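Local structure of MATE family efflux transporter (Vibrio cholerae, 6IDP) at residues V330-L335 / H352-P357. The protein probably exports drugs and other xenobiotics across the bacterial membrane as a MATE-family multidrug transporter whose conformational change depends on protons. Sequence-based numbering, arbitrary orientation.
Sequences VFATPL and HLVIVP. With OLC ((2R)-2,3-dihydroxypropyl (9Z)-octadec-9-enoate), chain E.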
loop_
_atom_site.group_PDB
_atom_site.type_symbol
_atom_site.label_atom_id
_atom_site.label_comp_id
_atom_site.label_asym_id
_atom_site.label_seq_id
_atom_site.Cartn_x
_atom_site.Cartn_y
_atom_site.Cartn_z
ATOM N N VAL A 330 3.698 22.953 15.657
ATOM C CA VAL A 330 3.416 24.375 15.793
ATOM C C VAL A 330 1.929 24.671 15.594
ATOM O O VAL A 330 1.338 25.444 16.344
ATOM C CB VAL A 330 4.243 25.205 14.792
ATOM C CG1 VAL A 330 3.851 26.671 14.865
ATOM C CG2 VAL A 330 5.729 25.045 15.073
ATOM N N PHE A 331 1.325 24.030 14.600
ATOM C CA PHE A 331 -0.040 24.359 14.209
ATOM C C PHE A 331 -1.063 23.284 14.585
ATOM O O PHE A 331 -2.133 23.210 13.982
ATOM C CB PHE A 331 -0.096 24.618 12.697
ATOM C CG PHE A 331 0.740 25.790 12.248
ATOM C CD1 PHE A 331 0.379 27.089 12.581
ATOM C CD2 PHE A 331 1.878 25.594 11.475
ATOM C CE1 PHE A 331 1.145 28.170 12.160
ATOM C CE2 PHE A 331 2.644 26.669 11.051
ATOM C CZ PHE A 331 2.279 27.955 11.392
ATOM N N ALA A 332 -0.743 22.469 15.586
ATOM C CA ALA A 332 -1.594 21.343 15.971
ATOM C C ALA A 332 -3.011 21.757 16.365
ATOM O O ALA A 332 -3.982 21.114 15.960
ATOM C CB ALA A 332 -0.952 20.568 17.109
ATOM N N THR A 333 -3.133 22.822 17.152
ATOM C CA THR A 333 -4.447 23.250 17.626
ATOM C C THR A 333 -5.354 23.710 16.473
ATOM O O THR A 333 -6.455 23.181 16.325
ATOM C CB THR A 333 -4.335 24.367 18.695
ATOM O OG1 THR A 333 -3.611 23.872 19.824
ATOM C CG2 THR A 333 -5.718 24.824 19.148
ATOM N N PRO A 334 -4.905 24.677 15.645
ATOM C CA PRO A 334 -5.817 25.037 14.551
ATOM C C PRO A 334 -6.048 23.903 13.550
ATOM O O PRO A 334 -7.118 23.846 12.947
ATOM C CB PRO A 334 -5.113 26.224 13.879
ATOM C CG PRO A 334 -3.687 26.093 14.260
ATOM C CD PRO A 334 -3.695 25.522 15.640
ATOM N N LEU A 335 -5.072 23.016 13.381
ATOM C CA LEU A 335 -5.251 21.866 12.500
ATOM C C LEU A 335 -6.367 20.956 13.010
ATOM O O LEU A 335 -7.280 20.606 12.262
ATOM C CB LEU A 335 -3.947 21.077 12.356
ATOM C CG LEU A 335 -2.968 21.619 11.311
ATOM C CD1 LEU A 335 -1.616 20.924 11.410
ATOM C CD2 LEU A 335 -3.546 21.472 9.910
ATOM N N HIS A 352 -2.830 14.068 19.862
ATOM C CA HIS A 352 -2.246 13.113 18.931
ATOM C C HIS A 352 -1.226 13.791 18.023
ATOM O O HIS A 352 -0.156 13.248 17.756
ATOM C CB HIS A 352 -3.341 12.447 18.093
ATOM C CG HIS A 352 -2.816 11.583 16.988
ATOM N ND1 HIS A 352 -2.656 10.222 17.122
ATOM C CD2 HIS A 352 -2.419 11.891 15.730
ATOM C CE1 HIS A 352 -2.178 9.727 15.991
ATOM N NE2 HIS A 352 -2.027 10.715 15.134
ATOM N N LEU A 353 -1.563 14.993 17.569
ATOM C CA LEU A 353 -0.762 15.705 16.581
ATOM C C LEU A 353 0.560 16.254 17.121
ATOM O O LEU A 353 1.427 16.649 16.341
ATOM C CB LEU A 353 -1.579 16.850 15.979
ATOM C CG LEU A 353 -2.782 16.429 15.137
ATOM C CD1 LEU A 353 -3.471 17.646 14.539
ATOM C CD2 LEU A 353 -2.348 15.457 14.046
ATOM N N VAL A 354 0.714 16.290 18.444
ATOM C CA VAL A 354 1.953 16.787 19.041
ATOM C C VAL A 354 2.819 15.657 19.583
ATOM O O VAL A 354 3.973 15.872 19.948
ATOM C CB VAL A 354 1.686 17.791 20.193
ATOM C CG1 VAL A 354 0.910 18.994 19.694
ATOM C CG2 VAL A 354 0.958 17.114 21.342
ATOM N N ILE A 355 2.260 14.453 19.635
ATOM C CA ILE A 355 2.977 13.315 20.196
ATOM C C ILE A 355 3.460 12.339 19.124
ATOM O O ILE A 355 4.640 11.998 19.076
ATOM C CB ILE A 355 2.100 12.546 21.207
ATOM C CG1 ILE A 355 1.809 13.419 22.429
ATOM C CG2 ILE A 355 2.779 11.255 21.640
ATOM C CD1 ILE A 355 0.960 12.733 23.486
ATOM N N VAL A 356 2.545 11.901 18.265
ATOM C CA VAL A 356 2.840 10.839 17.301
ATOM C C VAL A 356 3.685 11.236 16.067
ATOM O O VAL A 356 4.580 10.480 15.687
ATOM C CB VAL A 356 1.526 10.188 16.810
ATOM C CG1 VAL A 356 1.815 9.053 15.844
ATOM C CG2 VAL A 356 0.722 9.675 17.994
ATOM N N PRO A 357 3.410 12.401 15.434
ATOM C CA PRO A 357 4.118 12.713 14.180
ATOM C C PRO A 357 5.647 12.675 14.241
ATOM O O PRO A 357 6.280 12.374 13.228
ATOM C CB PRO A 357 3.647 14.136 13.867
ATOM C CG PRO A 357 2.294 14.207 14.456
ATOM C CD PRO A 357 2.387 13.423 15.734
HETATM C C8 OLC E . -1.785 24.022 22.793
HETATM C C7 OLC E . -0.347 24.012 22.321
HETATM C C6 OLC E . 0.452 22.965 23.067
HETATM C C5 OLC E . 1.858 22.927 22.507
HETATM C C4 OLC E . 2.306 21.495 22.299
HETATM C C3 OLC E . 2.375 20.771 23.628
HETATM C C2 OLC E . 3.194 19.509 23.462
HETATM C C1 OLC E . 3.547 18.942 24.820
#
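Ala332 meets Leu353 and Val354 where the short helix 332-339 packs against the C-terminal part of helix 343-355, two helices consecutive in the chain and joined by a short turn, in the second MatE region of this MATE transporter. The arrangement is consistent with a small side chain allowing close approach of two helices: the CA atoms of Ala332 and Leu353 lie 5.7 Å apart. The methyl of Ala332 points at the opposite helix and is met by two consecutive residues, its CB lying 3.9 Å from CB of Leu353 and 3.6 Å from CG1 of Val354. The valine presents one branch to the alanine because CG1 stands anti to its own carbonyl carbon (chi1 -60°).

Leu353 reaches past the alanine with an extended side chain (chi2 -177°), carrying its CD1 methyl alongside the first turn of the other helix. There CD1 lies 3.8 Å from the carbonyl O of Ala332, a van der Waals contact, and 4.1 Å from CB of Leu335, one turn further on. The same leucine also touches Phe275 and Thr328, so helices 263-279 and 303-330 join the packing around it.

On the side where the lipid binds, probably membrane-facing, a monoolein chain runs past both segments. Asn350 is hydrogen-bonded to OG1 of Thr333, a polar link between the two helices beside the hydrocarbon, and OG1 also lies 3.5 Å from lipid C8. Val354 touches the same chain with both branches: its CG2 rests against lipid C2, and its CG1 lies 3.9 Å from lipid C4.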